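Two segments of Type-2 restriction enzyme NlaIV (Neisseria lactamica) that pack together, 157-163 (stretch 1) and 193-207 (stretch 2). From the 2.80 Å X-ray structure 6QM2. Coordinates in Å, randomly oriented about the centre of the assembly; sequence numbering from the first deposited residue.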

# COMPACT_ATOMS: atom_id res chain seq x y z
N GLY A 157 -27.35 -9.47 15.53
CA GLY A 157 -26.68 -10.54 16.28
C GLY A 157 -25.71 -10.10 17.37
O GLY A 157 -25.20 -10.94 18.13
N TRP A 158 -25.42 -8.79 17.43
CA TRP A 158 -24.56 -8.20 18.46
C TRP A 158 -25.11 -6.85 18.85
O TRP A 158 -25.78 -6.19 18.06
N ALA A 159 -24.80 -6.41 20.07
CA ALA A 159 -25.30 -5.13 20.58
C ALA A 159 -24.67 -3.94 19.87
O ALA A 159 -25.34 -2.93 19.65
N ILE A 160 -23.39 -4.05 19.52
CA ILE A 160 -22.68 -3.01 18.75
C ILE A 160 -22.21 -3.56 17.41
O ILE A 160 -21.96 -4.77 17.28
N ASN A 161 -22.11 -2.69 16.40
CA ASN A 161 -21.65 -3.07 15.07
C ASN A 161 -20.19 -3.50 15.10
O ASN A 161 -19.31 -2.70 15.41
N LEU A 162 -19.96 -4.76 14.75
CA LEU A 162 -18.65 -5.40 14.85
C LEU A 162 -18.23 -6.02 13.53
O LEU A 162 -19.03 -6.21 12.61
N GLN A 163 -16.94 -6.34 13.48
CA GLN A 163 -16.33 -7.14 12.44
C GLN A 163 -16.16 -8.50 13.11
O GLN A 163 -15.32 -8.66 14.00
N ASP A 193 -26.07 5.15 25.82
CA ASP A 193 -26.56 4.03 24.99
C ASP A 193 -25.41 3.28 24.32
O ASP A 193 -25.39 2.05 24.33
N PHE A 194 -24.46 4.02 23.74
CA PHE A 194 -23.22 3.44 23.19
C PHE A 194 -22.52 2.56 24.23
O PHE A 194 -22.16 1.42 23.94
N VAL A 195 -22.34 3.09 25.43
CA VAL A 195 -21.67 2.37 26.51
C VAL A 195 -22.49 1.14 26.92
O VAL A 195 -21.92 0.08 27.19
N SER A 196 -23.82 1.29 26.95
CA SER A 196 -24.72 0.16 27.23
C SER A 196 -24.53 -0.97 26.21
O SER A 196 -24.53 -2.14 26.59
N ALA A 197 -24.37 -0.59 24.94
CA ALA A 197 -24.07 -1.56 23.89
C ALA A 197 -22.73 -2.25 24.14
O ALA A 197 -22.65 -3.48 24.04
N ILE A 198 -21.70 -1.47 24.48
CA ILE A 198 -20.37 -2.01 24.80
C ILE A 198 -20.49 -3.01 25.95
O ILE A 198 -19.98 -4.12 25.86
N GLU A 199 -21.18 -2.61 27.03
CA GLU A 199 -21.36 -3.47 28.20
C GLU A 199 -21.90 -4.84 27.83
O GLU A 199 -21.36 -5.86 28.25
N GLU A 200 -22.98 -4.85 27.04
CA GLU A 200 -23.63 -6.10 26.67
C GLU A 200 -22.76 -6.91 25.71
O GLU A 200 -22.62 -8.12 25.88
N THR A 201 -22.16 -6.23 24.74
CA THR A 201 -21.21 -6.86 23.81
C THR A 201 -20.08 -7.59 24.54
O THR A 201 -19.64 -8.64 24.08
N VAL A 202 -19.63 -7.04 25.67
CA VAL A 202 -18.62 -7.69 26.50
C VAL A 202 -19.08 -9.09 26.90
O VAL A 202 -18.32 -10.05 26.81
N TYR A 203 -20.34 -9.20 27.34
CA TYR A 203 -20.92 -10.50 27.73
C TYR A 203 -21.20 -11.41 26.54
O TYR A 203 -20.96 -12.62 26.62
N GLN A 204 -21.74 -10.82 25.47
CA GLN A 204 -22.05 -11.56 24.22
C GLN A 204 -20.81 -12.23 23.64
O GLN A 204 -20.87 -13.37 23.20
N ASN A 205 -19.70 -11.50 23.64
CA ASN A 205 -18.42 -11.96 23.10
C ASN A 205 -17.78 -12.98 24.05
O ASN A 205 -17.43 -12.61 25.16
N PRO A 206 -17.62 -14.25 23.62
CA PRO A 206 -16.97 -15.24 24.49
C PRO A 206 -15.56 -14.86 24.96
O PRO A 206 -15.17 -15.25 26.06
N ALA A 207 -14.82 -14.13 24.13
CA ALA A 207 -13.47 -13.69 24.47
C ALA A 207 -13.41 -12.73 25.66
O ALA A 207 -12.51 -12.83 26.49

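The contact between 157-163 and 193-207 sets a loop, which enters a strand at 162-163, against one side of a helix that runs to Gln-204. Together the two sides bury 459 Å². The closest CA-CA approach is between Ala-159 CA and Ala-197 CA, at 5.0 Å, a separation that small side chains at both positions can accommodate. By the direction of the CA-to-CB bond, Ala-159, Ile-160 and Leu-162 point toward the helix, and Ala-197, Thr-201 and Gln-204 point back; the spacing of these three along the helix, four and then three residues, places them on one side of it. Asn-161 points away, and its ND2 is hydrogen-bonded elsewhere in the structure.

One hydrogen bond crosses the contact. Gln-204, with chi1 m (-70°), chi2 t (174°) and chi3 at -12°, brings its amide oxygen back to the loop, where the backbone N of Ala-159 donates to Gln-204 OE1 at 2.9 Å with an N-H...acceptor angle of 153°. Both the length and the angle support the assignment. Gln-204 OE1 also lies 3.3 Å from Trp-158 CA, so the amide sits directly against the loop backbone.

The other polar side chain facing the loop, Thr-201, is engaged within its own helix. In rotamer m (-52°), its OG1 donates to Ala-197 O at 2.6 Å, an oxygen that also accepts the helical bond from Thr-201 N at 2.9 Å. This places the hydroxyl beside the loop: Thr-201 OG1 is 3.5 Å from Ala-159 CB and 3.3 Å from Ile-160 CG2. The separation of Ile-160 N and Thr-201 OG1 is 3.4 Å, which leaves open whether they are hydrogen-bonded.

Apolar packing is centred on Ile-160, which has the largest area covered by the opposing stretch, 84 Å². Its chi1 and chi2 are both t (-166° and 163°), extending Ile-160 CD1 to within 3.5 Å of Phe-194 CE1 and 3.6 Å of Ile-198 CD1. Phe-194 (chi1 t, 173°) starts sideways and Ile-198 (m, m) starts away, yet the ends of both side chains come nearer to the loop. Closer to the backbone, Ile-160 CB is 4.2 Å from Ala-197 CB. The alanine pair meets at 4.3 Å between Ala-159 CB and Ala-197 CB, while Ala-159 CB also approaches Ala-197 O at 3.5 Å. On the strand, Leu-162 (m, t) adds a smaller contact, its CD1 lying 3.7 Å from Thr-201 CG2.

Trp-158 packs beside the end of the helix. Trp-158 leaves its backbone sideways, but chi1 m (-59°) and chi2 at 87° carry the indole nearer to stretch 2. Its edge meets the residues that follow Gln-204: Trp-158 CZ3 is 3.6 Å from Asn-205 N and Trp-158 CH2 is 4.5 Å from Pro-206 CD, both partners lying near the ring plane. Asn-205 N is already bonded to Thr-201 O at 2.9 Å, consistent with a packing contact against the ring edge.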

# COMPACT_ATOMS: atom_id res chain seq x y z
CB TRP A 158 -23.13 -8.05 17.94
CG TRP A 158 -22.52 -9.34 17.52
CD1 TRP A 158 -22.60 -9.93 16.30
CD2 TRP A 158 -21.74 -10.22 18.34
NE1 TRP A 158 -21.92 -11.12 16.29
CE2 TRP A 158 -21.38 -11.33 17.53
CE3 TRP A 158 -21.30 -10.18 19.67
CZ2 TRP A 158 -20.61 -12.38 18.01
CZ3 TRP A 158 -20.53 -11.24 20.15
CH2 TRP A 158 -20.19 -12.32 19.32
CB ALA A 159 -25.11 -5.03 22.09
CB ILE A 160 -21.49 -2.39 19.54
CG1 ILE A 160 -21.00 -1.10 18.86
CG2 ILE A 160 -20.33 -3.38 19.70
CD1 ILE A 160 -20.14 -0.23 19.74
CB ASN A 161 -21.83 -1.93 14.06
CG ASN A 161 -21.53 -2.37 12.63
OD1 ASN A 161 -21.77 -3.52 12.25
ND2 ASN A 161 -21.01 -1.44 11.83
CB LEU A 162 -18.70 -6.51 15.89
CG LEU A 162 -18.89 -6.07 17.34
CD1 LEU A 162 -19.35 -7.26 18.17
CD2 LEU A 162 -17.61 -5.47 17.89
CB GLN A 163 -15.01 -6.50 12.00
CG GLN A 163 -13.93 -7.38 11.38
CD GLN A 163 -12.56 -6.69 11.38
OE1 GLN A 163 -11.56 -7.29 11.78
NE2 GLN A 163 -12.53 -5.43 10.96
CB ASP A 193 -27.55 4.53 23.93
CG ASP A 193 -28.88 5.02 24.53
OD1 ASP A 193 -29.08 4.94 25.76
OD2 ASP A 193 -29.74 5.48 23.75
CB PHE A 194 -22.27 4.55 22.69
CG PHE A 194 -20.91 4.06 22.27
CD1 PHE A 194 -20.70 3.55 20.99
CD2 PHE A 194 -19.82 4.13 23.14
CE1 PHE A 194 -19.44 3.11 20.60
CE2 PHE A 194 -18.56 3.68 22.75
CZ PHE A 194 -18.37 3.17 21.48
CB VAL A 195 -21.38 3.28 27.73
CG1 VAL A 195 -20.83 2.47 28.91
CG2 VAL A 195 -20.39 4.38 27.35
CB SER A 196 -26.19 0.59 27.23
OG SER A 196 -27.04 -0.52 27.47
CB ALA A 197 -24.08 -0.89 22.52
CB ILE A 198 -19.33 -0.92 25.17
CG1 ILE A 198 -19.05 0.04 24.00
CG2 ILE A 198 -18.01 -1.56 25.63
CD1 ILE A 198 -18.34 -0.55 22.81
CB GLU A 199 -22.30 -2.82 29.22
CG GLU A 199 -22.40 -3.57 30.55
CD GLU A 199 -23.63 -3.20 31.37
OE1 GLU A 199 -24.15 -2.07 31.22
OE2 GLU A 199 -24.06 -4.05 32.18
CB GLU A 200 -25.02 -5.85 26.07
CG GLU A 200 -25.88 -7.09 25.91
CD GLU A 200 -26.05 -7.89 27.19
OE1 GLU A 200 -26.13 -7.28 28.28
OE2 GLU A 200 -26.09 -9.13 27.11
CB THR A 201 -20.60 -5.83 22.83
OG1 THR A 201 -21.65 -5.09 22.20
CG2 THR A 201 -19.78 -6.52 21.75
CB VAL A 202 -18.24 -6.85 27.75
CG1 VAL A 202 -17.40 -7.65 28.74
CG2 VAL A 202 -17.46 -5.60 27.35
CB TYR A 203 -22.20 -10.29 28.54
CG TYR A 203 -22.87 -11.58 28.94
CD1 TYR A 203 -22.23 -12.49 29.77
CD2 TYR A 203 -24.15 -11.90 28.48
CE1 TYR A 203 -22.84 -13.68 30.15
CE2 TYR A 203 -24.76 -13.09 28.85
CZ TYR A 203 -24.11 -13.97 29.68
OH TYR A 203 -24.72 -15.15 30.04
CB GLN A 204 -22.65 -10.62 23.17
CG GLN A 204 -24.07 -10.15 23.48
CD GLN A 204 -24.58 -9.10 22.50
OE1 GLN A 204 -23.82 -8.55 21.70
NE2 GLN A 204 -25.88 -8.82 22.56
CB ASN A 205 -17.51 -10.75 22.90
CG ASN A 205 -16.16 -11.09 22.30
OD1 ASN A 205 -15.86 -12.25 21.99
ND2 ASN A 205 -15.34 -10.07 22.11
CB PRO A 206 -16.91 -16.51 23.61
CG PRO A 206 -18.00 -16.33 22.61
CD PRO A 206 -18.05 -14.85 22.34
CB ALA A 207 -12.81 -13.05 23.25